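Local coordinates for protein acetylene hydratase Ahy (Pelobacter acetylenicus, PDB 2E7Z) that catalyses the hydration of acetylene to acetaldehyde, a non-redox reaction, using a tungsten-bis(molybdopterin guanine dinucleotide) cofactor and one [4Fe-4S] cluster, at residues N111-Y116 with R462-N468; M418-Q424 with N695-S701; D490-R496 with F508-R513. All coordinates share one frame. Residue numbers count along the deposited sequence, not the author numbering.

Contact 1. Residues N111-Y116 with R462-N468; sequences NQQSEY and RPVVQPN. With MGD (2-amino-5,6-dimercapto-7-methyl-3,7,8a,9-tetrahydro-8-oxa-1,3,9,10-tetraaza-anthracen-4-one guanosine dinucleotide), chain E.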
# COMPACT_ATOMS: atom_id res chain seq x y z
N ASN A 111 0.07 6.32 7.77
CA ASN A 111 1.15 7.16 8.22
C ASN A 111 0.75 8.15 9.32
O ASN A 111 1.62 8.81 9.89
CB ASN A 111 1.78 7.96 7.07
CG ASN A 111 2.51 7.09 6.06
OD1 ASN A 111 2.86 5.95 6.34
ND2 ASN A 111 2.72 7.63 4.87
N GLN A 112 -0.55 8.28 9.56
CA GLN A 112 -1.10 9.33 10.42
C GLN A 112 -1.90 8.78 11.58
O GLN A 112 -1.79 9.23 12.71
CB GLN A 112 -2.00 10.24 9.58
CG GLN A 112 -1.23 10.95 8.47
CD GLN A 112 -2.18 11.65 7.55
OE1 GLN A 112 -2.48 12.82 7.73
NE2 GLN A 112 -2.71 10.91 6.58
N GLN A 113 -2.80 7.84 11.26
CA GLN A 113 -3.56 7.08 12.27
C GLN A 113 -4.21 8.05 13.25
O GLN A 113 -4.11 7.87 14.49
CB GLN A 113 -2.68 6.04 12.94
CG GLN A 113 -2.18 5.09 11.89
CD GLN A 113 -1.72 3.74 12.42
OE1 GLN A 113 -2.37 3.11 13.28
NE2 GLN A 113 -0.61 3.27 11.88
N SER A 114 -4.93 9.03 12.68
CA SER A 114 -5.46 10.13 13.47
C SER A 114 -6.86 10.59 13.10
O SER A 114 -7.40 11.40 13.84
CB SER A 114 -4.52 11.34 13.39
OG SER A 114 -3.32 11.06 14.08
N GLU A 115 -7.47 10.09 12.02
CA GLU A 115 -8.76 10.67 11.63
C GLU A 115 -9.96 9.74 11.84
O GLU A 115 -11.08 10.25 11.91
CB GLU A 115 -8.73 11.29 10.22
CG GLU A 115 -8.23 10.43 9.06
CD GLU A 115 -9.22 9.44 8.46
OE1 GLU A 115 -10.47 9.55 8.65
OE2 GLU A 115 -8.75 8.53 7.73
N TYR A 116 -9.76 8.43 11.94
CA TYR A 116 -10.79 7.52 12.45
C TYR A 116 -12.07 7.53 11.60
O TYR A 116 -13.14 7.19 12.09
CB TYR A 116 -11.12 7.80 13.92
CG TYR A 116 -9.91 7.63 14.81
CD1 TYR A 116 -9.53 6.38 15.26
CD2 TYR A 116 -9.12 8.73 15.16
CE1 TYR A 116 -8.41 6.21 16.07
CE2 TYR A 116 -7.97 8.58 15.95
CZ TYR A 116 -7.62 7.30 16.38
OH TYR A 116 -6.51 7.09 17.16
N ARG A 462 1.86 11.57 19.53
CA ARG A 462 0.42 11.35 19.46
C ARG A 462 -0.02 10.01 20.04
O ARG A 462 0.68 9.01 19.89
CB ARG A 462 -0.06 11.45 18.00
CG ARG A 462 0.53 10.37 17.05
CD ARG A 462 0.21 10.73 15.61
NE ARG A 462 0.78 9.78 14.66
CZ ARG A 462 1.34 10.14 13.50
NH1 ARG A 462 1.81 9.21 12.68
NH2 ARG A 462 1.40 11.42 13.14
N PRO A 463 -1.22 9.98 20.64
CA PRO A 463 -1.81 8.69 20.99
C PRO A 463 -2.45 8.08 19.74
O PRO A 463 -2.83 8.83 18.83
CB PRO A 463 -2.91 9.09 21.97
CG PRO A 463 -3.38 10.42 21.46
CD PRO A 463 -2.13 11.11 20.94
N VAL A 464 -2.58 6.77 19.71
CA VAL A 464 -3.32 6.09 18.64
C VAL A 464 -4.08 4.91 19.19
O VAL A 464 -3.54 4.11 19.96
CB VAL A 464 -2.36 5.56 17.52
CG1 VAL A 464 -3.16 4.85 16.42
CG2 VAL A 464 -1.53 6.67 16.91
N VAL A 465 -5.35 4.81 18.79
CA VAL A 465 -6.09 3.56 18.92
C VAL A 465 -6.11 2.90 17.55
O VAL A 465 -6.48 3.52 16.56
CB VAL A 465 -7.54 3.82 19.40
CG1 VAL A 465 -8.45 2.58 19.22
CG2 VAL A 465 -7.54 4.27 20.86
N GLN A 466 -5.73 1.63 17.52
CA GLN A 466 -5.79 0.83 16.28
C GLN A 466 -7.00 -0.09 16.32
O GLN A 466 -7.59 -0.28 17.38
CB GLN A 466 -4.52 -0.01 16.16
CG GLN A 466 -3.30 0.88 15.94
CD GLN A 466 -2.08 0.10 15.49
OE1 GLN A 466 -1.79 -0.96 16.03
NE2 GLN A 466 -1.34 0.65 14.50
N PRO A 467 -7.35 -0.73 15.19
CA PRO A 467 -6.66 -0.66 13.89
C PRO A 467 -7.12 0.49 13.00
O PRO A 467 -8.30 0.86 13.03
CB PRO A 467 -7.04 -2.00 13.24
CG PRO A 467 -8.45 -2.27 13.77
CD PRO A 467 -8.44 -1.73 15.20
N ASN A 468 -6.19 1.05 12.22
CA ASN A 468 -6.52 2.10 11.27
C ASN A 468 -6.57 1.70 9.81
O ASN A 468 -6.78 2.53 8.92
CB ASN A 468 -5.63 3.27 11.55
CG ASN A 468 -5.96 3.87 12.90
OD1 ASN A 468 -5.17 3.80 13.85
ND2 ASN A 468 -7.18 4.38 13.03
PB MGD E . 5.29 8.47 0.29
O1B MGD E . 4.84 8.59 -1.14
O2B MGD E . 6.74 8.46 0.62
O3B MGD E . 4.69 7.15 0.98
O3A MGD E . 2.97 5.62 -0.02
PA MGD E . 3.18 6.65 1.20
O1A MGD E . 3.20 5.94 2.53
O2A MGD E . 2.21 7.76 0.96
O5' MGD E . 4.58 9.68 1.08
C5' MGD E . 4.46 9.61 2.49
C4' MGD E . 4.52 11.04 2.99
O4' MGD E . 4.10 11.03 4.36
C3' MGD E . 5.94 11.61 3.04
O3' MGD E . 5.98 12.83 2.28
C2' MGD E . 6.25 11.86 4.53
O2' MGD E . 7.06 13.01 4.84
C1' MGD E . 4.86 12.02 5.10
N9 MGD E . 4.68 11.64 6.50
C8 MGD E . 5.24 10.59 7.16
N7 MGD E . 4.76 10.50 8.41
C5 MGD E . 3.81 11.46 8.54
C6 MGD E . 2.91 11.93 9.57
O6 MGD E . 2.87 11.38 10.69
N1 MGD E . 2.10 12.95 9.24
C2 MGD E . 2.14 13.62 8.09
N2 MGD E . 1.26 14.64 7.89
N3 MGD E . 2.95 13.25 7.10
C4 MGD E . 3.77 12.20 7.29
C10 MGD E . 3.40 4.27 0.16
C11 MGD E . 2.76 3.46 -0.95
O11 MGD E . 3.38 3.91 -2.15
C12 MGD E . 3.01 1.99 -0.73
S12 MGD E . 2.59 1.31 0.78
C13 MGD E . 3.51 1.22 -1.71
S13 MGD E . 3.92 -0.42 -1.46
C14 MGD E . 3.75 1.73 -3.10
N15 MGD E . 5.17 1.83 -3.40
C16 MGD E . 5.44 2.40 -4.62
C17 MGD E . 6.59 2.05 -5.46
O17 MGD E . 7.41 1.18 -5.09
N18 MGD E . 6.73 2.70 -6.63
C19 MGD E . 5.85 3.65 -7.07
N19 MGD E . 6.05 4.26 -8.25
N20 MGD E . 4.80 4.02 -6.33
C21 MGD E . 4.55 3.44 -5.15
N22 MGD E . 3.47 3.81 -4.46
C23 MGD E . 3.06 3.09 -3.27
O HOH W 1 -4.69 9.06 16.92
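Buried polar groups must find partners, and the meeting of loop 111-116 with loop 462-468 shows how two irregular segments far apart in sequence manage it around a nucleotide. Arg462 makes the bonds to the base. Its NH1 and NH2 both donate to guanine O6 of the MGD, at 3.1 Å and 2.9 Å, so the base is gripped by the edge of the guanidinium. NH1 also lies 2.8 Å from Asn111 O in a weak bond and reaches Gln7, while NH2 forms a salt bridge with Asp457. Gln112 O sits over one face of the same guanidinium and is satisfied instead by Ser114 OG, which donates to it at 2.8 Å. Nearer the pterin, along the diphosphate, Asn111 ND2 donates to O1A of the MGD at 2.9 Å.

Away from the ligand the loops are tied by Gln113, the residue most covered by the contact, and Tyr116, both with positive phi. Gln113 OE1 accepts from Gln466 NE2 (2.9 Å, almost linear), and its NE2 is used by Ile110 O and Asn12. Tyr116 OH accepts from Val465 N at 3.0 Å and donates to water 1 at 2.7 Å; that water in turn donates to Gln113 O (2.8 Å) and Pro463 O (2.7 Å), bridging the two backbones. Apolar packing is slight, with Tyr116 CE1 4.2 Å from Val465 CB. Two donors converging on O6 are consistent with a preference for guanine, since adenine would present an amino group there.

Contact 2. Residues M418-Q424 with N695-S701; sequences MGYANQQ and NDAMVLS. With MGD (2-amino-5,6-dimercapto-7-methyl-3,7,8a,9-tetrahydro-8-oxa-1,3,9,10-tetraaza-anthracen-4-one guanosine dinucleotide), chain E.
Two backbone hydrogen bonds join segments 418-424 and 695-701: Gln423 N donates to Ala697 O at 3.0 Å, nearly straight, and Asn422 N to Leu700 O at 2.8 Å. A third bond runs from Gln424 NE2 to Met698 O at 2.9 Å, with chi1 m and chi2 near 90°. The pterin end of the MGD is held between the molybdopterin oxidoreductase region (418-424) and the dinucleotide-binding region (Asp696), as in the DMSO reductase family. Gly419 O accepts from MGD N22 (2.9 Å) and Tyr420 O from N19 (2.8 Å), while Asp696 OD2, with chi1 p, takes N18 at 2.9 Å and N19 at 3.0 Å.

Segment 418-424 is extended at Tyr420 and Ala421, turns through Asn422 with positive phi (39/62), and enters a helix at Gln423, with Asn422 as N-cap: OD1 weakly caps Asn425 N and ND2 bonds Asp702. Residues 696-698 form a 3-10 turn, with Met698 N bonded to Asn695 O at 3.1 Å. The closest CA pairs are Ala421-Ala697, 4.6 Å, and Asn422-Ser701, 5.3 Å. Ala697 CB points across to Tyr420 O at 3.4 Å; Ala421 CB packs on Leu700 CB at 3.9 Å, and Met698 SD lies 3.6 Å from Gln423 NE2.

The contact sets the start of helix 423-431 against the loop leaving helix 691-694, whose Met692 touches Gln423 and Met698, while Leu700 rests on Leu598 of strand 596-600.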
# COMPACT_ATOMS: atom_id res chain seq x y z
N MET A 418 5.13 11.55 -6.45
CA MET A 418 6.06 10.44 -6.63
C MET A 418 5.48 9.08 -6.25
O MET A 418 6.22 8.08 -6.26
CB MET A 418 7.33 10.69 -5.77
CG MET A 418 8.26 11.79 -6.32
SD MET A 418 9.60 12.29 -5.20
CE MET A 418 10.32 10.72 -4.65
N GLY A 419 4.18 9.05 -5.93
CA GLY A 419 3.60 7.90 -5.24
C GLY A 419 2.76 7.00 -6.11
O GLY A 419 2.13 6.06 -5.62
N TYR A 420 2.75 7.27 -7.42
CA TYR A 420 1.93 6.49 -8.36
C TYR A 420 2.80 6.12 -9.57
O TYR A 420 3.95 5.75 -9.39
CB TYR A 420 0.63 7.25 -8.72
CG TYR A 420 -0.21 7.56 -7.49
CD1 TYR A 420 -0.00 8.74 -6.76
CD2 TYR A 420 -1.20 6.67 -7.06
CE1 TYR A 420 -0.76 9.03 -5.62
CE2 TYR A 420 -1.99 6.97 -5.93
CZ TYR A 420 -1.76 8.15 -5.23
OH TYR A 420 -2.52 8.39 -4.14
N ALA A 421 2.24 6.14 -10.77
CA ALA A 421 3.03 5.99 -11.99
C ALA A 421 3.06 7.34 -12.72
O ALA A 421 2.64 8.36 -12.16
CB ALA A 421 2.43 4.89 -12.86
N ASN A 422 3.59 7.35 -13.94
CA ASN A 422 3.47 8.50 -14.85
C ASN A 422 3.62 9.84 -14.09
O ASN A 422 2.69 10.67 -14.06
CB ASN A 422 2.16 8.41 -15.65
CG ASN A 422 2.15 9.38 -16.83
OD1 ASN A 422 3.12 10.13 -17.07
ND2 ASN A 422 1.05 9.39 -17.56
N GLN A 423 4.79 10.03 -13.49
CA GLN A 423 5.05 11.19 -12.67
C GLN A 423 4.91 12.48 -13.46
O GLN A 423 4.51 13.49 -12.91
CB GLN A 423 6.44 11.06 -12.07
CG GLN A 423 6.82 12.20 -11.12
CD GLN A 423 8.04 11.83 -10.33
OE1 GLN A 423 8.13 10.71 -9.84
NE2 GLN A 423 8.98 12.76 -10.18
N GLN A 424 5.24 12.45 -14.75
CA GLN A 424 5.10 13.66 -15.56
C GLN A 424 3.62 14.11 -15.58
O GLN A 424 3.32 15.31 -15.59
CB GLN A 424 5.62 13.38 -16.97
CG GLN A 424 7.02 12.84 -17.01
CD GLN A 424 7.19 11.28 -16.97
OE1 GLN A 424 6.38 10.50 -16.40
NE2 GLN A 424 8.28 10.84 -17.57
N ASN A 695 13.16 9.49 -9.25
CA ASN A 695 12.08 8.64 -8.80
C ASN A 695 11.65 7.68 -9.88
O ASN A 695 11.58 8.06 -11.07
CB ASN A 695 10.86 9.47 -8.37
CG ASN A 695 9.84 8.65 -7.65
OD1 ASN A 695 8.62 8.63 -8.00
ND2 ASN A 695 10.29 7.93 -6.66
N ASP A 696 11.30 6.46 -9.47
CA ASP A 696 10.85 5.43 -10.41
C ASP A 696 9.62 5.82 -11.24
O ASP A 696 9.48 5.41 -12.38
CB ASP A 696 10.63 4.07 -9.73
CG ASP A 696 9.54 4.09 -8.66
OD1 ASP A 696 9.40 5.12 -7.97
OD2 ASP A 696 8.84 3.07 -8.51
N ALA A 697 8.73 6.63 -10.67
CA ALA A 697 7.50 6.96 -11.39
C ALA A 697 7.76 7.74 -12.67
O ALA A 697 6.88 7.84 -13.54
CB ALA A 697 6.52 7.68 -10.48
N MET A 698 8.98 8.30 -12.81
CA MET A 698 9.37 8.94 -14.06
C MET A 698 9.36 7.98 -15.27
O MET A 698 9.29 8.42 -16.41
CB MET A 698 10.76 9.59 -13.95
CG MET A 698 10.82 10.86 -13.07
SD MET A 698 9.71 12.15 -13.67
CE MET A 698 10.44 12.49 -15.28
N VAL A 699 9.48 6.68 -15.01
CA VAL A 699 9.67 5.72 -16.11
C VAL A 699 8.55 4.74 -16.22
O VAL A 699 8.64 3.82 -17.04
CB VAL A 699 11.04 4.97 -15.97
CG1 VAL A 699 12.13 5.94 -15.61
CG2 VAL A 699 10.98 3.82 -14.95
N LEU A 700 7.49 4.95 -15.45
CA LEU A 700 6.38 4.01 -15.40
C LEU A 700 5.17 4.51 -16.15
O LEU A 700 4.52 5.46 -15.73
CB LEU A 700 5.99 3.69 -13.94
CG LEU A 700 7.12 3.06 -13.11
CD1 LEU A 700 6.72 3.07 -11.62
CD2 LEU A 700 7.50 1.67 -13.59
N SER A 701 4.86 3.84 -17.25
CA SER A 701 3.69 4.20 -18.02
C SER A 701 2.40 3.88 -17.27
O SER A 701 2.34 2.90 -16.54
CB SER A 701 3.71 3.41 -19.34
OG SER A 701 2.57 3.74 -20.10
PB MGD E . 5.29 8.47 0.29
O1B MGD E . 4.84 8.59 -1.14
O2B MGD E . 6.74 8.46 0.62
O3B MGD E . 4.69 7.15 0.98
O3A MGD E . 2.97 5.62 -0.02
PA MGD E . 3.18 6.65 1.20
O1A MGD E . 3.20 5.94 2.53
O2A MGD E . 2.21 7.76 0.96
O5' MGD E . 4.58 9.68 1.08
C5' MGD E . 4.46 9.61 2.49
C4' MGD E . 4.52 11.04 2.99
O4' MGD E . 4.10 11.03 4.36
C3' MGD E . 5.94 11.61 3.04
O3' MGD E . 5.98 12.83 2.28
C2' MGD E . 6.25 11.86 4.53
O2' MGD E . 7.06 13.01 4.84
C1' MGD E . 4.86 12.02 5.10
N9 MGD E . 4.68 11.64 6.50
C8 MGD E . 5.24 10.59 7.16
N7 MGD E . 4.76 10.50 8.41
C5 MGD E . 3.81 11.46 8.54
C6 MGD E . 2.91 11.93 9.57
O6 MGD E . 2.87 11.38 10.69
N1 MGD E . 2.10 12.95 9.24
C2 MGD E . 2.14 13.62 8.09
N2 MGD E . 1.26 14.64 7.89
N3 MGD E . 2.95 13.25 7.10
C4 MGD E . 3.77 12.20 7.29
C10 MGD E . 3.40 4.27 0.16
C11 MGD E . 2.76 3.46 -0.95
O11 MGD E . 3.38 3.91 -2.15
C12 MGD E . 3.01 1.99 -0.73
S12 MGD E . 2.59 1.31 0.78
C13 MGD E . 3.51 1.22 -1.71
S13 MGD E . 3.92 -0.42 -1.46
C14 MGD E . 3.75 1.73 -3.10
N15 MGD E . 5.17 1.83 -3.40
C16 MGD E . 5.44 2.40 -4.62
C17 MGD E . 6.59 2.05 -5.46
O17 MGD E . 7.41 1.18 -5.09
N18 MGD E . 6.73 2.70 -6.63
C19 MGD E . 5.85 3.65 -7.07
N19 MGD E . 6.05 4.26 -8.25
N20 MGD E . 4.80 4.02 -6.33
C21 MGD E . 4.55 3.44 -5.15
N22 MGD E . 3.47 3.81 -4.46
C23 MGD E . 3.06 3.09 -3.27

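Contact 3. Residues D490-R496 with F508-R513; sequences DEYYFIR and FPWKDR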
# COMPACT_ATOMS: atom_id res chain seq x y z
N ASP A 490 -2.59 17.65 14.61
CA ASP A 490 -3.08 16.36 14.18
C ASP A 490 -4.04 16.40 12.98
O ASP A 490 -4.60 17.46 12.67
CB ASP A 490 -3.68 15.61 15.36
CG ASP A 490 -5.03 16.13 15.75
OD1 ASP A 490 -5.99 15.73 15.08
OD2 ASP A 490 -5.14 16.87 16.74
N GLU A 491 -4.24 15.25 12.33
CA GLU A 491 -4.99 15.24 11.10
C GLU A 491 -6.44 15.61 11.34
O GLU A 491 -7.07 16.24 10.48
CB GLU A 491 -4.91 13.85 10.48
CG GLU A 491 -5.38 13.79 9.04
CD GLU A 491 -5.38 12.36 8.51
OE1 GLU A 491 -5.12 11.43 9.33
OE2 GLU A 491 -5.65 12.15 7.30
N TYR A 492 -6.98 15.22 12.50
CA TYR A 492 -8.37 15.58 12.79
C TYR A 492 -8.56 17.06 13.04
O TYR A 492 -9.58 17.61 12.64
CB TYR A 492 -8.92 14.76 13.96
CG TYR A 492 -10.38 15.11 14.25
CD1 TYR A 492 -11.37 14.96 13.27
CD2 TYR A 492 -10.76 15.67 15.48
CE1 TYR A 492 -12.70 15.33 13.51
CE2 TYR A 492 -12.10 16.01 15.72
CZ TYR A 492 -13.04 15.86 14.74
OH TYR A 492 -14.33 16.24 14.99
N TYR A 493 -7.56 17.69 13.67
CA TYR A 493 -7.61 19.14 13.82
C TYR A 493 -7.84 19.81 12.45
O TYR A 493 -8.74 20.62 12.30
CB TYR A 493 -6.33 19.65 14.46
CG TYR A 493 -6.30 21.13 14.61
CD1 TYR A 493 -6.89 21.75 15.72
CD2 TYR A 493 -5.69 21.93 13.64
CE1 TYR A 493 -6.85 23.14 15.85
CE2 TYR A 493 -5.69 23.31 13.75
CZ TYR A 493 -6.28 23.89 14.86
OH TYR A 493 -6.25 25.25 15.02
N PHE A 494 -7.01 19.47 11.47
CA PHE A 494 -7.16 20.01 10.12
C PHE A 494 -8.56 19.71 9.58
O PHE A 494 -9.24 20.63 9.10
CB PHE A 494 -6.08 19.41 9.18
CG PHE A 494 -6.34 19.67 7.71
CD1 PHE A 494 -6.41 20.95 7.21
CD2 PHE A 494 -6.59 18.61 6.83
CE1 PHE A 494 -6.66 21.21 5.87
CE2 PHE A 494 -6.84 18.87 5.47
CZ PHE A 494 -6.87 20.18 5.00
N ILE A 495 -8.99 18.46 9.63
CA ILE A 495 -10.28 18.10 9.03
C ILE A 495 -11.44 18.85 9.71
O ILE A 495 -12.32 19.40 9.05
CB ILE A 495 -10.52 16.56 9.11
CG1 ILE A 495 -9.57 15.84 8.17
CG2 ILE A 495 -11.98 16.18 8.77
CD1 ILE A 495 -9.26 14.38 8.60
N ARG A 496 -11.45 18.86 11.05
CA ARG A 496 -12.55 19.50 11.75
C ARG A 496 -12.59 21.00 11.49
O ARG A 496 -13.65 21.59 11.29
CB ARG A 496 -12.47 19.26 13.25
CG ARG A 496 -13.74 19.76 13.94
CD ARG A 496 -13.68 19.72 15.46
NE ARG A 496 -15.07 19.77 15.95
CZ ARG A 496 -15.76 20.89 16.21
NH1 ARG A 496 -15.18 22.09 16.12
NH2 ARG A 496 -17.03 20.79 16.61
N PHE A 508 -19.58 17.06 13.12
CA PHE A 508 -18.29 16.80 13.74
C PHE A 508 -18.31 17.23 15.20
O PHE A 508 -17.66 18.22 15.57
CB PHE A 508 -17.15 17.51 12.99
CG PHE A 508 -16.95 16.99 11.58
CD1 PHE A 508 -17.77 17.43 10.54
CD2 PHE A 508 -16.01 15.99 11.31
CE1 PHE A 508 -17.63 16.93 9.27
CE2 PHE A 508 -15.86 15.52 10.02
CZ PHE A 508 -16.69 15.97 9.01
N PRO A 509 -19.03 16.49 16.03
CA PRO A 509 -19.22 16.91 17.42
C PRO A 509 -17.97 16.77 18.28
O PRO A 509 -17.86 17.44 19.29
CB PRO A 509 -20.32 15.96 17.92
CG PRO A 509 -20.17 14.75 17.09
CD PRO A 509 -19.79 15.26 15.73
N TRP A 510 -17.04 15.94 17.85
CA TRP A 510 -15.82 15.69 18.62
C TRP A 510 -14.95 16.92 18.51
O TRP A 510 -14.57 17.33 17.42
CB TRP A 510 -15.10 14.44 18.08
CG TRP A 510 -16.07 13.36 17.80
CD1 TRP A 510 -16.67 12.54 18.70
CD2 TRP A 510 -16.60 13.02 16.51
NE1 TRP A 510 -17.55 11.69 18.05
CE2 TRP A 510 -17.51 11.96 16.71
CE3 TRP A 510 -16.37 13.49 15.21
CZ2 TRP A 510 -18.20 11.38 15.65
CZ3 TRP A 510 -17.05 12.92 14.16
CH2 TRP A 510 -17.97 11.87 14.39
N LYS A 511 -14.68 17.56 19.64
CA LYS A 511 -13.98 18.85 19.61
C LYS A 511 -12.50 18.73 19.30
O LYS A 511 -11.89 19.71 18.87
CB LYS A 511 -14.14 19.63 20.92
CG LYS A 511 -15.58 19.96 21.30
CD LYS A 511 -16.38 20.55 20.14
CE LYS A 511 -17.85 20.70 20.50
NZ LYS A 511 -18.66 21.10 19.31
N ASP A 512 -11.92 17.55 19.51
CA ASP A 512 -10.52 17.30 19.23
C ASP A 512 -10.31 15.81 19.03
O ASP A 512 -11.24 15.00 19.18
CB ASP A 512 -9.59 17.86 20.32
CG ASP A 512 -9.96 17.39 21.73
OD1 ASP A 512 -10.49 16.28 21.89
OD2 ASP A 512 -9.72 18.17 22.68
N ARG A 513 -9.09 15.45 18.67
CA ARG A 513 -8.77 14.07 18.40
C ARG A 513 -9.03 13.19 19.62
O ARG A 513 -9.44 12.06 19.47
CB ARG A 513 -7.35 13.91 17.86
CG ARG A 513 -7.06 12.45 17.48
CD ARG A 513 -5.65 12.23 16.97
NE ARG A 513 -4.71 12.81 17.92
CZ ARG A 513 -3.44 13.11 17.67
NH1 ARG A 513 -2.88 12.77 16.51
NH2 ARG A 513 -2.70 13.77 18.59
O HOH W 2 -7.65 17.66 17.57
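Tyr492 and Phe508 form the apolar centre of a helix-loop-helix connection, in which the segment leading into helix 513-520 folds back along the first turns of helix 491-501. Tyr492 CE1 meets Phe508 CD2 at 4.0 Å, each ring presenting its edge to the other residue's atom, and Tyr492 CZ lies 4.1 Å from Trp510 CE3. Ile495 CG2 adds a contact at 4.1 Å to Phe508 CE2. Thr118 and Leu125 of helix 118-126 and Leu516 of helix 513-520 pack around this cluster, so three helices share it.

The loop carbonyls of Phe508 and Trp510 are met here by donors from helix side chains. Tyr492 OH donates to Trp510 O at 2.7 Å. One turn on, Arg496 extends with chi1 to chi3 all t, so that NH2 reaches Phe508 O at 2.8 Å; NE adds weak bonds to Phe508 O (3.0 Å) and Trp510 O (2.9 Å). Lys511 CD covers one face of this guanidinium, which brings two like charges together at the exposed edge of the contact, Arg496 NH2 being 3.2 Å from Lys511 NZ.

At the start of the helix Asp490 is the N-cap: its OD1 accepts from Tyr493 N at 2.9 Å and weakly from Tyr492 N at 2.8 Å. Its other oxygen, OD2, accepts from water 2 at 2.8 Å, and that water accepts from Arg513 N at 2.9 Å.

How the contacts relate
Contacts 1 and 2 grip the same MGD, the first at the guanine and a phosphate, the second at the pterin. Their centres stand 29 Å apart and their nearest atoms about 10 Å, so the cofactor spans the gap. The side chain of Gln113 is about 9 Å from the iron-sulfur cluster, that of Tyr420 about 12 Å from the tungsten. Contact 3 adjoins contact 1, centre to centre 12 Å: Ser114 OG is 3.0 Å from Arg513 NH1, a probable hydrogen bond. Arg513 and Arg462 both form salt bridges with Asp457; the side chain of Arg513, about 8 Å from MGD, stands in a second shell, while the rest of contact 3 is structural packing.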